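Local coordinates for protein Zgc:56074 (Danio rerio, PDB 3E9D) that probably hydrolyses fructose 2,6-bisphosphate to fructose 6-phosphate, so lowering glycolytic flux, as a histidine phosphatase of the phosphoglycerate mutase family, at residues Val9-Thr14 against Val181-Phe186; Gly93-Arg98 against Tyr117-Gly122; Thr14-Asp19 against Ile27-Ser32. All blocks are in the same frame, centred on the assembly; numbering follows the deposited sequence.

Contact 1: Val9-Thr14 against Val181-Phe186. With PO4 (phosphate ion), chain C; PO4 (phosphate ion), chain D.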
loop_
_atom_site.group_PDB
_atom_site.type_symbol
_atom_site.label_atom_id
_atom_site.label_comp_id
_atom_site.label_asym_id
_atom_site.label_seq_id
_atom_site.Cartn_x
_atom_site.Cartn_y
_atom_site.Cartn_z
ATOM N N VAL A 9 -3.902 0.145 -1.549
ATOM C CA VAL A 9 -4.727 -0.881 -2.183
ATOM C C VAL A 9 -3.854 -1.841 -2.982
ATOM O O VAL A 9 -3.013 -1.406 -3.770
ATOM C CB VAL A 9 -5.810 -0.237 -3.120
ATOM C CG1 VAL A 9 -6.770 -1.304 -3.706
ATOM C CG2 VAL A 9 -6.590 0.870 -2.383
ATOM N N ARG A 10 -4.028 -3.144 -2.775
ATOM C CA ARG A 10 -3.393 -4.127 -3.665
ATOM C C ARG A 10 -4.164 -4.219 -5.007
ATOM O O ARG A 10 -5.396 -4.124 -5.035
ATOM C CB ARG A 10 -3.318 -5.507 -2.988
ATOM C CG ARG A 10 -2.688 -6.598 -3.889
ATOM C CD ARG A 10 -2.599 -7.958 -3.179
ATOM N NE ARG A 10 -2.073 -8.958 -4.095
ATOM C CZ ARG A 10 -2.441 -10.238 -4.103
ATOM N NH1 ARG A 10 -3.346 -10.704 -3.235
ATOM N NH2 ARG A 10 -1.912 -11.046 -4.999
ATOM N N HIS A 11 -3.451 -4.434 -6.108
ATOM C CA HIS A 11 -4.084 -4.557 -7.432
ATOM C C HIS A 11 -5.141 -5.685 -7.447
ATOM O O HIS A 11 -5.094 -6.628 -6.631
ATOM C CB HIS A 11 -3.008 -4.847 -8.507
ATOM C CG HIS A 11 -2.444 -6.226 -8.399
ATOM N ND1 HIS A 11 -3.065 -7.321 -8.958
ATOM C CD2 HIS A 11 -1.369 -6.702 -7.727
ATOM C CE1 HIS A 11 -2.391 -8.415 -8.653
ATOM N NE2 HIS A 11 -1.360 -8.070 -7.901
ATOM N N GLY A 12 -6.045 -5.625 -8.423
ATOM C CA GLY A 12 -7.068 -6.665 -8.595
ATOM C C GLY A 12 -6.488 -7.962 -9.134
ATOM O O GLY A 12 -5.399 -7.966 -9.692
ATOM N N GLU A 13 -7.234 -9.052 -8.987
ATOM C CA GLU A 13 -6.814 -10.384 -9.443
ATOM C C GLU A 13 -6.352 -10.489 -10.906
ATOM O O GLU A 13 -6.988 -9.922 -11.806
ATOM C CB GLU A 13 -7.953 -11.372 -9.213
ATOM C CG GLU A 13 -7.512 -12.807 -9.242
ATOM C CD GLU A 13 -8.658 -13.748 -8.967
ATOM O OE1 GLU A 13 -9.026 -13.949 -7.786
ATOM O OE2 GLU A 13 -9.192 -14.288 -9.938
ATOM N N THR A 14 -5.231 -11.191 -11.118
ATOM C CA THR A 14 -4.775 -11.596 -12.457
ATOM C C THR A 14 -4.980 -13.099 -12.590
ATOM O O THR A 14 -5.258 -13.794 -11.594
ATOM C CB THR A 14 -3.274 -11.298 -12.671
ATOM O OG1 THR A 14 -2.514 -12.063 -11.727
ATOM C CG2 THR A 14 -2.973 -9.807 -12.484
ATOM N N VAL A 181 -1.333 2.414 -4.914
ATOM C CA VAL A 181 -1.783 1.126 -5.469
ATOM C C VAL A 181 -0.547 0.284 -5.778
ATOM O O VAL A 181 0.323 0.712 -6.530
ATOM C CB VAL A 181 -2.736 1.294 -6.692
ATOM C CG1 VAL A 181 -3.240 -0.078 -7.194
ATOM C CG2 VAL A 181 -3.948 2.156 -6.293
ATOM N N SER A 182 -0.482 -0.904 -5.185
ATOM C CA SER A 182 0.726 -1.711 -5.201
ATOM C C SER A 182 0.425 -3.226 -5.147
ATOM O O SER A 182 -0.598 -3.698 -5.669
ATOM C CB SER A 182 1.668 -1.265 -4.048
ATOM O OG SER A 182 2.962 -1.869 -4.130
ATOM N N HIS A 183 1.326 -3.971 -4.516
ATOM C CA HIS A 183 1.376 -5.411 -4.649
ATOM C C HIS A 183 1.479 -6.086 -3.275
ATOM O O HIS A 183 1.952 -5.470 -2.320
ATOM C CB HIS A 183 2.573 -5.779 -5.519
ATOM C CG HIS A 183 2.550 -5.115 -6.855
ATOM N ND1 HIS A 183 1.955 -5.691 -7.953
ATOM C CD2 HIS A 183 3.008 -3.907 -7.259
ATOM C CE1 HIS A 183 2.056 -4.869 -8.984
ATOM N NE2 HIS A 183 2.694 -3.780 -8.587
ATOM N N GLY A 184 1.058 -7.348 -3.205
ATOM C CA GLY A 184 0.854 -8.033 -1.943
ATOM C C GLY A 184 2.093 -8.160 -1.080
ATOM O O GLY A 184 2.071 -7.786 0.088
ATOM N N ALA A 185 3.172 -8.690 -1.645
ATOM C CA ALA A 185 4.390 -8.882 -0.867
ATOM C C ALA A 185 4.973 -7.535 -0.454
ATOM O O ALA A 185 5.320 -7.339 0.712
ATOM C CB ALA A 185 5.409 -9.733 -1.613
ATOM N N PHE A 186 5.042 -6.596 -1.402
ATOM C CA PHE A 186 5.506 -5.234 -1.082
ATOM C C PHE A 186 4.702 -4.560 0.046
ATOM O O PHE A 186 5.284 -3.979 0.982
ATOM C CB PHE A 186 5.454 -4.350 -2.325
ATOM C CG PHE A 186 5.981 -2.967 -2.094
ATOM C CD1 PHE A 186 7.339 -2.697 -2.248
ATOM C CD2 PHE A 186 5.114 -1.923 -1.729
ATOM C CE1 PHE A 186 7.839 -1.395 -2.046
ATOM C CE2 PHE A 186 5.606 -0.637 -1.514
ATOM C CZ PHE A 186 6.972 -0.371 -1.679
HETATM P P PO4 C . 1.111 -9.401 -6.646
HETATM O O1 PO4 C . 1.691 -8.528 -7.729
HETATM O O2 PO4 C . 0.389 -8.608 -5.582
HETATM O O3 PO4 C . 0.109 -10.370 -7.231
HETATM O O4 PO4 C . 2.208 -10.229 -6.013
HETATM P P PO4 D . -4.225 -14.083 -4.216
HETATM O O1 PO4 D . -2.773 -13.806 -4.540
HETATM O O2 PO4 D . -4.664 -13.165 -3.079
HETATM O O3 PO4 D . -5.114 -13.878 -5.436
HETATM O O4 PO4 D . -4.363 -15.542 -3.790
#
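His-11 and His-183 meet beside a bound phosphate: His-11 CD2 lies 3.5 Å from His-183 ND1, with the two ring planes turned by 50°. Both rings address this one ion, chain C, which probably came from the crystallisation liquor. Its phosphorus lies off the NE2 edge of His-11, near the ring plane and closer than an ordinary contact allows, so the nature of that approach is doubtful. His-183 ND1 donates to phosphate O1 at 2.9 Å. Oxygen O2 is gripped from two segments: Gly-184 N, at the start of helix 184-197, reaches it over 2.8 Å in a nearly straight bond (174°), and Arg-10 NE does so over 2.9 Å. The Arg-10 chain is extended from CG to NE, with CG anti to the backbone N (chi1 179°), and this reach lets its guanidinium edge serve two ions: NH2 binds O3 of the same phosphate, while NH1 and NH2 each bind an oxygen of the second phosphate, chain D. Arg-61 and Asn-17 also bond the chain C ion.

In the second shell, His-183 NE2 bonds Ser-57 OG. His-11 ND1 makes a bent bond to Gly-12 O, doubtfully short, which may limit ring rotation. Behind them, strands 2-10 and 177-182 run parallel: Ser-182 N donates to Val-9 O at 2.9 Å and His-11 N to Ser-182 O at 3.0 Å, placing both histidines at the strand ends. The side chains of Val-9 and Val-181 point to one sheet face, those of Arg-10 and Ser-182 to the other.

His-11 is the residue phosphorylated during catalysis, and His-183 is inferred to stabilise the transition state. The arginine, the second histidine and the helix N-terminus converging on one phosphate are consistent with offsetting the negative charge that builds up during phosphoryl transfer.

Contact 2: Gly93-Arg98 against Tyr117-Gly122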
loop_
_atom_site.group_PDB
_atom_site.type_symbol
_atom_site.label_atom_id
_atom_site.label_comp_id
_atom_site.label_asym_id
_atom_site.label_seq_id
_atom_site.Cartn_x
_atom_site.Cartn_y
_atom_site.Cartn_z
ATOM N N GLY A 93 12.895 -13.331 -9.246
ATOM C CA GLY A 93 13.985 -13.910 -10.050
ATOM C C GLY A 93 13.518 -15.146 -10.793
ATOM O O GLY A 93 12.442 -15.139 -11.419
ATOM N N VAL A 94 14.288 -16.220 -10.692
ATOM C CA VAL A 94 13.970 -17.445 -11.455
ATOM C C VAL A 94 12.681 -18.157 -10.981
ATOM O O VAL A 94 12.156 -19.006 -11.693
ATOM C CB VAL A 94 15.147 -18.454 -11.473
ATOM C CG1 VAL A 94 16.352 -17.864 -12.217
ATOM C CG2 VAL A 94 15.518 -18.911 -10.036
ATOM N N ALA A 95 12.176 -17.796 -9.802
ATOM C CA ALA A 95 10.946 -18.390 -9.261
ATOM C C ALA A 95 9.679 -17.788 -9.873
ATOM O O ALA A 95 8.588 -18.349 -9.749
ATOM C CB ALA A 95 10.924 -18.262 -7.750
ATOM N N GLU A 96 9.823 -16.649 -10.542
ATOM C CA GLU A 96 8.667 -15.926 -11.059
ATOM C C GLU A 96 7.960 -16.723 -12.149
ATOM O O GLU A 96 8.606 -17.285 -13.038
ATOM C CB GLU A 96 9.069 -14.552 -11.587
ATOM C CG GLU A 96 7.872 -13.692 -11.976
ATOM C CD GLU A 96 8.242 -12.280 -12.416
ATOM O OE1 GLU A 96 9.442 -11.991 -12.630
ATOM O OE2 GLU A 96 7.315 -11.462 -12.553
ATOM N N GLY A 97 6.635 -16.773 -12.080
ATOM C CA GLY A 97 5.858 -17.548 -13.051
ATOM C C GLY A 97 5.749 -19.026 -12.727
ATOM O O GLY A 97 5.068 -19.762 -13.432
ATOM N N ARG A 98 6.424 -19.463 -11.669
ATOM C CA ARG A 98 6.331 -20.836 -11.186
ATOM C C ARG A 98 5.321 -20.875 -10.059
ATOM O O ARG A 98 5.107 -19.867 -9.404
ATOM C CB ARG A 98 7.674 -21.333 -10.629
ATOM C CG ARG A 98 8.871 -21.211 -11.545
ATOM C CD ARG A 98 8.849 -22.257 -12.609
ATOM N NE ARG A 98 10.086 -23.029 -12.610
ATOM C CZ ARG A 98 10.189 -24.287 -12.184
ATOM N NH1 ARG A 98 9.123 -24.933 -11.719
ATOM N NH2 ARG A 98 11.364 -24.906 -12.229
ATOM N N TYR A 117 14.480 -17.295 2.812
ATOM C CA TYR A 117 14.942 -17.637 1.478
ATOM C C TYR A 117 14.657 -16.566 0.417
ATOM O O TYR A 117 13.562 -16.029 0.335
ATOM C CB TYR A 117 14.359 -18.985 1.052
ATOM C CG TYR A 117 14.859 -19.456 -0.293
ATOM C CD1 TYR A 117 16.171 -19.904 -0.453
ATOM C CD2 TYR A 117 14.021 -19.444 -1.408
ATOM C CE1 TYR A 117 16.638 -20.332 -1.695
ATOM C CE2 TYR A 117 14.475 -19.869 -2.650
ATOM C CZ TYR A 117 15.785 -20.313 -2.782
ATOM O OH TYR A 117 16.234 -20.741 -4.007
ATOM N N THR A 118 15.667 -16.272 -0.392
ATOM C CA THR A 118 15.499 -15.445 -1.582
ATOM C C THR A 118 16.008 -16.249 -2.778
ATOM O O THR A 118 17.153 -16.694 -2.782
ATOM C CB THR A 118 16.258 -14.106 -1.452
ATOM O OG1 THR A 118 15.667 -13.345 -0.400
ATOM C CG2 THR A 118 16.202 -13.282 -2.773
ATOM N N PRO A 119 15.149 -16.453 -3.788
ATOM C CA PRO A 119 15.593 -17.242 -4.937
ATOM C C PRO A 119 16.648 -16.486 -5.775
ATOM O O PRO A 119 16.739 -15.263 -5.685
ATOM C CB PRO A 119 14.293 -17.493 -5.719
ATOM C CG PRO A 119 13.391 -16.371 -5.329
ATOM C CD PRO A 119 13.749 -16.004 -3.914
ATOM N N PRO A 120 17.453 -17.211 -6.562
ATOM C CA PRO A 120 18.414 -16.488 -7.427
ATOM C C PRO A 120 17.693 -15.483 -8.346
ATOM O O PRO A 120 16.625 -15.783 -8.879
ATOM C CB PRO A 120 19.079 -17.615 -8.231
ATOM C CG PRO A 120 18.971 -18.835 -7.288
ATOM C CD PRO A 120 17.582 -18.679 -6.686
ATOM N N GLY A 121 18.283 -14.299 -8.494
ATOM C CA GLY A 121 17.671 -13.176 -9.187
ATOM C C GLY A 121 16.601 -12.426 -8.412
ATOM O O GLY A 121 16.068 -11.451 -8.914
ATOM N N GLY A 122 16.263 -12.875 -7.206
ATOM C CA GLY A 122 15.142 -12.293 -6.475
ATOM C C GLY A 122 15.624 -11.190 -5.547
ATOM O O GLY A 122 16.821 -10.966 -5.425
HETATM O O HOH W 1 13.004 -10.443 -10.025
#
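Gly-93, Val-94 and Ala-95 pack against Pro-119, Pro-120 and Gly-121 in a loop-to-loop contact on the periphery of the fold, where the chain leaves for helix 100-110 and returns from it. One direct hydrogen bond joins the two loops: Val-94 N donates to Pro-120 O at 3.0 Å, nearly straight at 169°. The same carbonyl also receives a CH...O approach from Gly-93 CA, at 3.4 Å. A side chain on Gly-93 would run into Pro-120 O and the Gly-121 backbone, and its positive phi (55°) also suits a residue without CB.

Apolar contacts lie alongside the bond. With Val-94 CG2 between the backbone N and the carbonyl carbon (CG1 at chi1 -65°), this methyl lies beside Pro-120 O and comes to 3.9 Å from Pro-120 CD, the two side chains crossing obliquely. Ala-95 CB meets Pro-119 CG, also at 3.9 Å; Leu-22 also touches the alanine, and Leu-103 of helix 100-110 the proline. A water accepts from Gly-93 N and donates weakly to Gly-121 O, adding a second, looser link.

Each loop holds a type II turn, Ala-95 to Arg-98 and Pro-119 to Gly-122, closed by Arg-98 N to Ala-95 O and Gly-122 N to Pro-119 O. Pro-120 and Gly-121 fill the two central positions of the latter, the classic Pro-Gly type II beta turn, in the loop between helix 100-110 and helix 125-146.

Contact 3: Thr14-Asp19 against Ile27-Ser32. With PO4 (phosphate ion), chain C.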
loop_
_atom_site.group_PDB
_atom_site.type_symbol
_atom_site.label_atom_id
_atom_site.label_comp_id
_atom_site.label_asym_id
_atom_site.label_seq_id
_atom_site.Cartn_x
_atom_site.Cartn_y
_atom_site.Cartn_z
ATOM N N THR A 14 -5.231 -11.191 -11.118
ATOM C CA THR A 14 -4.775 -11.596 -12.457
ATOM C C THR A 14 -4.980 -13.099 -12.590
ATOM O O THR A 14 -5.258 -13.794 -11.594
ATOM C CB THR A 14 -3.274 -11.298 -12.671
ATOM O OG1 THR A 14 -2.514 -12.063 -11.727
ATOM C CG2 THR A 14 -2.973 -9.807 -12.484
ATOM N N GLN A 15 -4.816 -13.622 -13.804
ATOM C CA GLN A 15 -4.891 -15.075 -13.987
ATOM C C GLN A 15 -3.773 -15.776 -13.211
ATOM O O GLN A 15 -3.987 -16.875 -12.694
ATOM C CB GLN A 15 -4.895 -15.494 -15.469
ATOM C CG GLN A 15 -5.253 -16.994 -15.674
ATOM C CD GLN A 15 -6.670 -17.347 -15.193
ATOM O OE1 GLN A 15 -7.614 -16.586 -15.401
ATOM N NE2 GLN A 15 -6.817 -18.505 -14.554
ATOM N N TYR A 16 -2.605 -15.131 -13.102
ATOM C CA TYR A 16 -1.501 -15.682 -12.297
ATOM C C TYR A 16 -1.899 -15.850 -10.828
ATOM O O TYR A 16 -1.617 -16.898 -10.233
ATOM C CB TYR A 16 -0.220 -14.830 -12.417
ATOM C CG TYR A 16 0.695 -15.220 -13.567
ATOM C CD1 TYR A 16 0.181 -15.559 -14.818
ATOM C CD2 TYR A 16 2.079 -15.220 -13.408
ATOM C CE1 TYR A 16 1.026 -15.908 -15.879
ATOM C CE2 TYR A 16 2.936 -15.570 -14.463
ATOM C CZ TYR A 16 2.402 -15.910 -15.689
ATOM O OH TYR A 16 3.243 -16.242 -16.731
ATOM N N ASN A 17 -2.552 -14.828 -10.259
ATOM C CA ASN A 17 -3.077 -14.901 -8.891
ATOM C C ASN A 17 -4.017 -16.097 -8.746
ATOM O O ASN A 17 -3.873 -16.903 -7.821
ATOM C CB ASN A 17 -3.831 -13.625 -8.499
ATOM C CG ASN A 17 -2.927 -12.407 -8.330
ATOM O OD1 ASN A 17 -3.375 -11.279 -8.522
ATOM N ND2 ASN A 17 -1.655 -12.624 -7.989
ATOM N N ARG A 18 -4.968 -16.214 -9.671
ATOM C CA ARG A 18 -5.931 -17.301 -9.642
ATOM C C ARG A 18 -5.245 -18.684 -9.698
ATOM O O ARG A 18 -5.636 -19.599 -8.982
ATOM C CB ARG A 18 -6.944 -17.144 -10.786
ATOM C CG ARG A 18 -7.852 -18.362 -11.027
ATOM C CD ARG A 18 -8.900 -18.535 -9.939
ATOM N NE ARG A 18 -9.718 -17.327 -9.772
ATOM C CZ ARG A 18 -10.799 -17.026 -10.502
ATOM N NH1 ARG A 18 -11.215 -17.843 -11.484
ATOM N NH2 ARG A 18 -11.458 -15.895 -10.260
ATOM N N ASP A 19 -4.231 -18.823 -10.549
ATOM C CA ASP A 19 -3.557 -20.115 -10.717
ATOM C C ASP A 19 -2.459 -20.335 -9.683
ATOM O O ASP A 19 -1.768 -21.342 -9.721
ATOM C CB ASP A 19 -3.000 -20.244 -12.134
ATOM C CG ASP A 19 -4.086 -20.177 -13.194
ATOM O OD1 ASP A 19 -5.248 -20.516 -12.887
ATOM O OD2 ASP A 19 -3.780 -19.771 -14.336
ATOM N N ILE A 27 6.955 -10.462 -15.149
ATOM C CA ILE A 27 5.806 -10.832 -15.942
ATOM C C ILE A 27 4.692 -9.790 -15.757
ATOM O O ILE A 27 4.073 -9.703 -14.695
ATOM C CB ILE A 27 5.360 -12.265 -15.599
ATOM C CG1 ILE A 27 6.568 -13.207 -15.718
ATOM C CG2 ILE A 27 4.270 -12.711 -16.560
ATOM C CD1 ILE A 27 6.382 -14.549 -15.058
ATOM N N ASP A 28 4.442 -8.993 -16.792
ATOM C CA ASP A 28 3.587 -7.817 -16.649
ATOM C C ASP A 28 2.138 -8.096 -17.105
ATOM O O ASP A 28 1.601 -7.424 -17.970
ATOM C CB ASP A 28 4.209 -6.628 -17.405
ATOM C CG ASP A 28 3.682 -5.268 -16.933
ATOM O OD1 ASP A 28 2.991 -5.174 -15.897
ATOM O OD2 ASP A 28 3.984 -4.267 -17.599
ATOM N N THR A 29 1.513 -9.085 -16.488
ATOM C CA THR A 29 0.161 -9.515 -16.838
ATOM C C THR A 29 -0.928 -8.471 -16.512
ATOM O O THR A 29 -0.786 -7.679 -15.571
ATOM C CB THR A 29 -0.199 -10.753 -16.048
ATOM O OG1 THR A 29 -0.004 -10.456 -14.661
ATOM C CG2 THR A 29 0.696 -11.910 -16.409
ATOM N N PRO A 30 -2.027 -8.483 -17.292
ATOM C CA PRO A 30 -3.164 -7.621 -17.002
ATOM C C PRO A 30 -4.150 -8.219 -15.982
ATOM O O PRO A 30 -4.059 -9.402 -15.637
ATOM C CB PRO A 30 -3.837 -7.467 -18.373
ATOM C CG PRO A 30 -3.556 -8.802 -19.073
ATOM C CD PRO A 30 -2.158 -9.177 -18.597
ATOM N N LEU A 31 -5.085 -7.392 -15.510
ATOM C CA LEU A 31 -6.206 -7.863 -14.704
ATOM C C LEU A 31 -6.984 -8.914 -15.477
ATOM O O LEU A 31 -7.113 -8.824 -16.699
ATOM C CB LEU A 31 -7.163 -6.710 -14.385
ATOM C CG LEU A 31 -6.680 -5.541 -13.514
ATOM C CD1 LEU A 31 -7.801 -4.492 -13.352
ATOM C CD2 LEU A 31 -6.221 -6.055 -12.177
ATOM N N SER A 32 -7.487 -9.903 -14.755
ATOM C CA SER A 32 -8.457 -10.840 -15.297
ATOM C C SER A 32 -9.837 -10.185 -15.215
ATOM O O SER A 32 -9.984 -9.073 -14.673
ATOM C CB SER A 32 -8.450 -12.121 -14.476
ATOM O OG SER A 32 -8.979 -11.870 -13.187
HETATM P P PO4 C . 1.111 -9.401 -6.646
HETATM O O1 PO4 C . 1.691 -8.528 -7.729
HETATM O O2 PO4 C . 0.389 -8.608 -5.582
HETATM O O3 PO4 C . 0.109 -10.370 -7.231
HETATM O O4 PO4 C . 2.208 -10.229 -6.013
HETATM O O HOH W 2 -4.518 -11.890 -15.933
#
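Tyr-16 reaches across to Thr-29 and Ile-27. Its CB leaves helix 15-18 pointing toward the 27-32 loop. Next along the ring, CD1 and CE1 lie under Thr-29 CG2, which sits over one face, 4.2 Å from the ring centroid, in a CH-pi contact. At the edge, CE2 meets Ile-27 CD1 at 3.6 Å, and at the tip OH touches Ile-27 CG2 at 3.7 Å. An alanine in place of Tyr-16 would probably open a gap beside Ile-27 and leave the Thr-29 methyl without the ring beneath it.

Nearby, Thr-14 OG1, between the backbone N and the carbonyl carbon (chi1 62°), is turned to the helix and accepts from Asn-17 N, while CG2 is left to pack on Pro-30 O at 3.4 Å. Asn-17 OD1 in turn receives Thr-14 N: a capping box at the start of the short helix. The box steadies Asn-17, whose ND2 donates to O3 of the chain C phosphate at 3.0 Å, and Gln-23 also bonds Thr-14 OG1.

Helix 15-18 thus follows the end of strand 2-10 and lies against the loop leading into helix 33-45, a loop whose Leu-31 rests on Thr-65 of helix 60-71.

How the contacts relate
Contact 1 is the buried catalytic core, whereas contacts 2 and 3 are partly buried and lie farther from the chain centre, contact 2 between two loops and contact 3 between a short helix and a loop. Contacts 1 and 3 share Thr-14 and the chain C phosphate; Glu-13 ties them further, through a salt bridge to Arg-18 and a backbone bond to Ser-32. Contact 3 in turn touches contact 2, where Glu-96 accepts from Ile-27 N and Gly-97 packs beside Tyr-16. Contacts 1 and 2 do not touch. The chemistry follows position: paired strands and charged anion binding at the centre, helix capping and an aromatic ring in contact 3, prolines, glycines and turns in contact 2.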